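MxaA (Stigmatella aurantiaca, PDB 4W4T) carries, in the part modelled here, the NADPH-binding terminal reductase domain of the myxalamid PKS-NRPS pathway, which probably releases the finished chain by reduction to a primary alcohol. Local coordinates at residues A40-G45 and G169-L174; Q126-L131 and I173-T178; T405-L410 and G414-P419. All blocks are in the same frame, centred on the assembly; numbering follows the deposited sequence.

How the contacts relate
From the N terminus, the loop between helix 28-35 and strand 57-61 meets helix 159-177 in contact 1, closing a long loop that takes in the first four strands of the parallel sheet. Contact 2 opens inside that loop, between strand 117-121 and helix 133-142, and closes on the same helix; its second segment shares Ile-173 and Leu-174 and runs four residues further, so the two overlap rather than strictly nest. Their centres are about 8 Å apart, and Glu-172 joins them by a probable hydrogen bond to Leu-128 N. Contact 3 follows in series, closing a very short loop at the end of helix 400-412, on the opposite side of the chain's centre and about 45 Å from contact 1, centre to centre.

Contact 1 of 3, residues A40-G45 and G169-L174; sequences AEIALG and GTREIL
Ile-42 reaches helix 159-177 with both of its branches. The longer branch ends in CD1, which sits 3.7 Å from CG of Arg-171 and crosses the aliphatic part of that side chain at about a right angle. The shorter one, CG2, lies 3.8 Å from CB of Leu-174 and 3.7 Å from the carbonyl O of Leu-174. Chi1 of -58° aims the branches, with CG2 anti to the backbone N of Ile-42 and CG1 anti to its carbonyl carbon, and the one side chain spans two residues a turn apart.

Further out, polar groups fix the partners. Arg-171 bends at chi3, and its NE makes a salt bridge to OE2 of Glu-172 at 3.0 Å; the N-H...O angle is 145°, and the carboxylate is met on its anti side. OE1 of Glu-172 accepts from the backbone N of Leu-128. On the loop side, Ile-42 is the centre of an inverse gamma turn, closed by a weak 2.9 Å bond from Ala-43 N to Glu-41 O, and its own carbonyl is bonded to Arg-235. Leu-174 continues inward against Leu-185 of strand 185-188 and Leu-228 of helix 217-234.

Replacing Ile-42 by an alanine would probably open a gap over Leu-174 and leave CG of Arg-171 without the methyl that covers it now.

The loop ahead of the first Rossmann strand is thus joined to helix 159-177, the beta-alpha-beta crossover that connects the parallel neighbours 145-148 and 185-188 along the chain. Across these two segments the attachment is van der Waals contact made by apolar groups of Ile-42; the salt bridge runs along the helix, where Arg-171 offers its CG to Ile-42 and turns NE to the neighbouring carboxylate.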
# COMPACT_ATOMS: atom_id res chain seq x y z
N ALA A 40 35.93 -9.20 6.34
CA ALA A 40 37.10 -9.49 7.16
C ALA A 40 37.91 -8.26 7.52
O ALA A 40 38.51 -8.20 8.60
CB ALA A 40 37.99 -10.51 6.44
N GLU A 41 37.93 -7.27 6.64
CA GLU A 41 38.77 -6.10 6.87
C GLU A 41 38.16 -5.14 7.88
O GLU A 41 38.86 -4.28 8.42
CB GLU A 41 39.05 -5.35 5.56
CG GLU A 41 37.86 -4.62 4.96
CD GLU A 41 37.06 -5.46 3.98
OE1 GLU A 41 37.18 -6.70 4.03
OE2 GLU A 41 36.30 -4.87 3.17
N ILE A 42 36.87 -5.29 8.17
CA ILE A 42 36.26 -4.47 9.20
C ILE A 42 36.63 -5.07 10.55
O ILE A 42 35.90 -5.90 11.12
CB ILE A 42 34.74 -4.36 9.02
CG1 ILE A 42 34.44 -3.76 7.64
CG2 ILE A 42 34.12 -3.52 10.15
CD1 ILE A 42 32.98 -3.71 7.29
N ALA A 43 37.80 -4.67 11.04
CA ALA A 43 38.39 -5.20 12.26
C ALA A 43 39.33 -4.15 12.83
O ALA A 43 39.58 -3.13 12.20
CB ALA A 43 39.12 -6.50 11.98
N LEU A 44 39.84 -4.37 14.03
CA LEU A 44 40.67 -3.36 14.68
C LEU A 44 41.94 -3.12 13.86
O LEU A 44 42.35 -1.98 13.66
CB LEU A 44 41.01 -3.77 16.12
CG LEU A 44 39.85 -3.95 17.10
CD1 LEU A 44 40.32 -4.06 18.54
CD2 LEU A 44 38.84 -2.83 16.96
N GLY A 45 42.52 -4.20 13.35
CA GLY A 45 43.74 -4.11 12.57
C GLY A 45 44.79 -3.26 13.27
O GLY A 45 45.10 -3.50 14.43
N GLY A 169 24.26 0.10 5.27
CA GLY A 169 24.52 1.32 6.00
C GLY A 169 25.21 1.04 7.33
O GLY A 169 26.16 1.74 7.71
N THR A 170 24.75 0.02 8.03
CA THR A 170 25.36 -0.37 9.30
C THR A 170 26.77 -0.91 9.03
O THR A 170 27.71 -0.60 9.77
CB THR A 170 24.49 -1.41 10.02
OG1 THR A 170 23.23 -0.81 10.36
CG2 THR A 170 25.18 -1.88 11.30
N ARG A 171 26.92 -1.69 7.96
CA ARG A 171 28.26 -2.14 7.56
C ARG A 171 29.21 -0.96 7.36
O ARG A 171 30.35 -0.99 7.83
CB ARG A 171 28.18 -2.98 6.28
CG ARG A 171 29.52 -3.56 5.86
CD ARG A 171 29.49 -4.15 4.44
NE ARG A 171 29.25 -3.14 3.41
CZ ARG A 171 29.00 -3.43 2.13
NH1 ARG A 171 28.97 -4.69 1.73
NH2 ARG A 171 28.78 -2.45 1.25
N GLU A 172 28.75 0.08 6.68
CA GLU A 172 29.63 1.21 6.38
C GLU A 172 29.96 2.01 7.65
O GLU A 172 31.05 2.57 7.78
CB GLU A 172 28.98 2.12 5.33
CG GLU A 172 28.80 1.42 3.97
CD GLU A 172 30.12 0.85 3.43
OE1 GLU A 172 30.93 1.64 2.87
OE2 GLU A 172 30.34 -0.37 3.56
N ILE A 173 29.01 2.05 8.58
CA ILE A 173 29.24 2.68 9.89
C ILE A 173 30.31 1.90 10.63
O ILE A 173 31.20 2.49 11.26
CB ILE A 173 27.93 2.73 10.73
CG1 ILE A 173 27.02 3.85 10.21
CG2 ILE A 173 28.21 2.87 12.24
CD1 ILE A 173 27.60 5.27 10.41
N LEU A 174 30.24 0.57 10.56
CA LEU A 174 31.27 -0.25 11.20
C LEU A 174 32.62 -0.04 10.54
O LEU A 174 33.65 -0.04 11.20
CB LEU A 174 30.90 -1.73 11.16
CG LEU A 174 29.67 -2.08 12.01
CD1 LEU A 174 29.22 -3.53 11.77
CD2 LEU A 174 29.97 -1.84 13.50

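Contact 2 of 3, residues Q126-L131 and I173-T178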
# COMPACT_ATOMS: atom_id res chain seq x y z
N GLN A 126 24.31 4.41 0.86
CA GLN A 126 25.37 4.44 -0.16
C GLN A 126 26.70 4.02 0.44
O GLN A 126 26.92 4.20 1.64
CB GLN A 126 25.49 5.85 -0.75
CG GLN A 126 24.26 6.33 -1.51
CD GLN A 126 24.06 5.57 -2.81
OE1 GLN A 126 25.02 5.06 -3.38
NE2 GLN A 126 22.83 5.50 -3.27
N PRO A 127 27.61 3.46 -0.39
CA PRO A 127 28.96 3.12 0.06
C PRO A 127 29.63 4.30 0.74
O PRO A 127 29.46 5.43 0.28
CB PRO A 127 29.71 2.76 -1.24
CG PRO A 127 28.63 2.32 -2.18
CD PRO A 127 27.38 3.08 -1.81
N LEU A 128 30.36 4.04 1.83
CA LEU A 128 31.06 5.10 2.55
C LEU A 128 30.10 6.20 3.00
O LEU A 128 30.50 7.35 3.17
CB LEU A 128 32.17 5.69 1.69
CG LEU A 128 33.20 4.73 1.09
CD1 LEU A 128 34.32 5.52 0.39
CD2 LEU A 128 33.80 3.80 2.14
N LEU A 129 28.82 5.84 3.21
CA LEU A 129 27.81 6.80 3.64
C LEU A 129 27.62 7.92 2.63
O LEU A 129 27.21 9.02 2.98
CB LEU A 129 28.18 7.40 5.01
CG LEU A 129 28.61 6.41 6.07
CD1 LEU A 129 29.14 7.13 7.32
CD2 LEU A 129 27.44 5.47 6.42
N GLY A 130 27.94 7.65 1.36
CA GLY A 130 27.77 8.63 0.32
C GLY A 130 28.94 9.58 0.16
O GLY A 130 28.90 10.50 -0.66
N LEU A 131 30.00 9.35 0.93
CA LEU A 131 31.17 10.22 0.91
C LEU A 131 32.18 9.75 -0.14
O LEU A 131 32.22 8.57 -0.48
CB LEU A 131 31.85 10.26 2.28
CG LEU A 131 31.01 10.61 3.51
CD1 LEU A 131 31.89 10.58 4.77
CD2 LEU A 131 30.36 11.94 3.32
N ILE A 173 29.01 2.05 8.58
CA ILE A 173 29.24 2.68 9.89
C ILE A 173 30.31 1.90 10.63
O ILE A 173 31.20 2.49 11.26
CB ILE A 173 27.93 2.73 10.73
CG1 ILE A 173 27.02 3.85 10.21
CG2 ILE A 173 28.21 2.87 12.24
CD1 ILE A 173 27.60 5.27 10.41
N LEU A 174 30.24 0.57 10.56
CA LEU A 174 31.27 -0.25 11.20
C LEU A 174 32.62 -0.04 10.54
O LEU A 174 33.65 -0.04 11.20
CB LEU A 174 30.90 -1.73 11.16
CG LEU A 174 29.67 -2.08 12.01
CD1 LEU A 174 29.22 -3.53 11.77
CD2 LEU A 174 29.97 -1.84 13.50
N ARG A 175 32.60 0.15 9.23
CA ARG A 175 33.82 0.48 8.49
C ARG A 175 34.46 1.77 9.00
O ARG A 175 35.66 1.84 9.23
CB ARG A 175 33.49 0.61 7.00
CG ARG A 175 34.68 0.53 6.10
CD ARG A 175 34.30 0.68 4.62
NE ARG A 175 33.29 -0.29 4.17
CZ ARG A 175 33.54 -1.58 3.94
NH1 ARG A 175 34.75 -2.09 4.16
NH2 ARG A 175 32.57 -2.37 3.51
N LEU A 176 33.65 2.80 9.17
CA LEU A 176 34.13 4.08 9.68
C LEU A 176 34.65 3.94 11.11
O LEU A 176 35.67 4.53 11.48
CB LEU A 176 33.01 5.13 9.61
CG LEU A 176 33.33 6.52 10.16
CD1 LEU A 176 34.34 7.23 9.26
CD2 LEU A 176 32.07 7.35 10.32
N ALA A 177 33.95 3.14 11.91
CA ALA A 177 34.31 2.95 13.31
C ALA A 177 35.64 2.21 13.46
O ALA A 177 36.26 2.23 14.52
CB ALA A 177 33.21 2.19 14.04
N THR A 178 36.10 1.55 12.39
CA THR A 178 37.36 0.82 12.44
C THR A 178 38.41 1.41 11.50
O THR A 178 39.47 0.83 11.33
CB THR A 178 37.17 -0.67 12.10
OG1 THR A 178 36.53 -0.80 10.82
CG2 THR A 178 36.35 -1.38 13.17
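Leu-129 puts both of its methyls against the end of Ile-173: CD1 lies 3.9 Å and CD2 4.0 Å from CD1 of Ile-173, and the side chains cross at about a right angle. The CB of Ile-173 starts off away from the loop, but a chi2 of -65° turns its CD1 back to meet the leucine. CD1 of Leu-129 also touches CD2 of Leu-176, at 4.2 Å. Leu-176 holds its CG anti to the backbone N (chi1 178°), and its neighbours include Phe-136 of helix 133-142 and Leu-59 of strand 57-61.

Leu-128, partly exposed, reaches Arg-175, its CD2 lying 4.0 Å from CD of the arginine. Only methylene chain is used there: Arg-175 bends at chi3 and carries its guanidinium to Glu-172, meeting OE2 in a salt bridge through NH2. Consecutive positive phi values make a left-handed turn here, with Gly-130 N bonded to Pro-127 O at 2.9 Å. From it the CB of Leu-129 points to the helix, while Leu-128 comes near with its end.

A backbone hydrogen bond links Leu-129 to Asp-123, and the Leu-129 side chain rests on Ile-124; Asp-123 and Ile-124 bind NADPH, which is absent from this model. The pattern belongs to a Rossmann-type reductase of the short-chain dehydrogenase class, with the loop after strand 117-121 reaching the cofactor site at one end and packing on helix 159-177 at the other.

Contact 3 of 3, residues T405-L410 and G414-P419; sequences TYLSSL and GFLKAP
The carbonyl O of Leu-410 accepts two backbone hydrogen bonds from the chain that follows its helix. Phe-415 N approaches at 2.9 Å, nearly in line with the C=O bond, though the N-H...O angle is only 131°. Leu-416 N comes from above the carbonyl plane at 3.2 Å with a straighter N-H...O of 161°. The two donors thus use this carbonyl, near the end of helix 400-412, from different directions.

The chain turns at Gly-414, the first residue to leave helical angles, whose positive phi (82°) belongs to a Schellman motif. The bond from Phe-415 N is the wider of the two that such a motif sends back into the last turn.

Apolar side chains close the same reversal. Leu-416 points its CD1 at the helix, 3.8 Å from CD2 of Leu-407 and 3.9 Å from CB of Leu-410, two residues one turn apart. With CG anti to its backbone N, Phe-415 runs alongside the Leu-410 side chain, and ring CD2 comes 3.9 Å from CD2 of Leu-410. Lys-267 of helix 261-272 makes a cation-pi contact with the phenylalanine and also bonds to its carbonyl O. Leu-407 packs in turn on Met-325 and Phe-328 of helix 318-328.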
# COMPACT_ATOMS: atom_id res chain seq x y z
N THR A 405 -2.20 14.07 27.24
CA THR A 405 -1.10 14.85 26.69
C THR A 405 -0.94 14.56 25.20
O THR A 405 -0.88 15.48 24.38
CB THR A 405 0.21 14.57 27.45
OG1 THR A 405 0.07 15.03 28.80
CG2 THR A 405 1.41 15.28 26.78
N TYR A 406 -0.93 13.28 24.85
CA TYR A 406 -0.81 12.86 23.45
C TYR A 406 -1.98 13.36 22.61
O TYR A 406 -1.79 14.02 21.59
CB TYR A 406 -0.73 11.33 23.35
CG TYR A 406 0.57 10.71 23.82
CD1 TYR A 406 1.69 11.48 24.12
CD2 TYR A 406 0.69 9.33 23.94
CE1 TYR A 406 2.88 10.90 24.52
CE2 TYR A 406 1.88 8.73 24.34
CZ TYR A 406 2.97 9.52 24.62
OH TYR A 406 4.17 8.94 25.00
N LEU A 407 -3.20 13.04 23.03
CA LEU A 407 -4.37 13.43 22.26
C LEU A 407 -4.49 14.96 22.13
O LEU A 407 -4.85 15.45 21.07
CB LEU A 407 -5.64 12.84 22.89
CG LEU A 407 -5.68 11.31 22.88
CD1 LEU A 407 -6.95 10.77 23.56
CD2 LEU A 407 -5.57 10.78 21.45
N SER A 408 -4.18 15.71 23.19
CA SER A 408 -4.29 17.17 23.15
C SER A 408 -3.39 17.77 22.06
O SER A 408 -3.79 18.68 21.33
CB SER A 408 -3.94 17.80 24.51
OG SER A 408 -4.75 17.26 25.56
N SER A 409 -2.18 17.24 21.95
CA SER A 409 -1.23 17.66 20.92
C SER A 409 -1.74 17.32 19.51
O SER A 409 -1.66 18.15 18.61
CB SER A 409 0.13 17.01 21.16
OG SER A 409 1.06 17.37 20.13
N LEU A 410 -2.27 16.12 19.33
CA LEU A 410 -2.81 15.72 18.04
C LEU A 410 -3.99 16.59 17.63
O LEU A 410 -4.14 16.90 16.45
CB LEU A 410 -3.23 14.25 18.05
CG LEU A 410 -2.06 13.30 18.30
CD1 LEU A 410 -2.56 11.88 18.46
CD2 LEU A 410 -1.06 13.41 17.17
N GLY A 414 -4.12 19.52 14.54
CA GLY A 414 -5.11 19.32 13.49
C GLY A 414 -5.16 17.91 12.95
O GLY A 414 -5.84 17.64 11.97
N PHE A 415 -4.45 16.99 13.60
CA PHE A 415 -4.46 15.59 13.19
C PHE A 415 -5.78 14.91 13.59
O PHE A 415 -6.32 14.08 12.86
CB PHE A 415 -3.25 14.87 13.79
CG PHE A 415 -3.12 13.44 13.36
CD1 PHE A 415 -2.70 13.13 12.07
CD2 PHE A 415 -3.38 12.41 14.24
CE1 PHE A 415 -2.57 11.81 11.68
CE2 PHE A 415 -3.25 11.10 13.85
CZ PHE A 415 -2.84 10.80 12.56
N LEU A 416 -6.30 15.29 14.76
CA LEU A 416 -7.57 14.79 15.26
C LEU A 416 -8.54 15.95 15.48
O LEU A 416 -8.13 17.04 15.89
CB LEU A 416 -7.39 14.03 16.58
CG LEU A 416 -6.66 12.69 16.65
CD1 LEU A 416 -6.58 12.20 18.11
CD2 LEU A 416 -7.36 11.67 15.77
N LYS A 417 -9.82 15.70 15.22
CA LYS A 417 -10.88 16.63 15.57
C LYS A 417 -11.10 16.60 17.09
O LYS A 417 -11.12 15.52 17.68
CB LYS A 417 -12.16 16.27 14.82
CG LYS A 417 -13.31 17.27 14.99
CD LYS A 417 -14.05 17.51 13.67
CE LYS A 417 -14.51 16.19 13.06
NZ LYS A 417 -15.86 15.76 13.54
N ALA A 418 -11.25 17.76 17.71
CA ALA A 418 -11.48 17.82 19.15
C ALA A 418 -12.74 17.04 19.52
O ALA A 418 -13.69 16.99 18.74
CB ALA A 418 -11.61 19.27 19.62
N PRO A 419 -12.74 16.39 20.69
CA PRO A 419 -13.90 15.59 21.11
C PRO A 419 -15.16 16.43 21.26
O PRO A 419 -15.06 17.59 21.65
CB PRO A 419 -13.47 15.01 22.46
CG PRO A 419 -12.27 15.80 22.88
CD PRO A 419 -11.62 16.30 21.63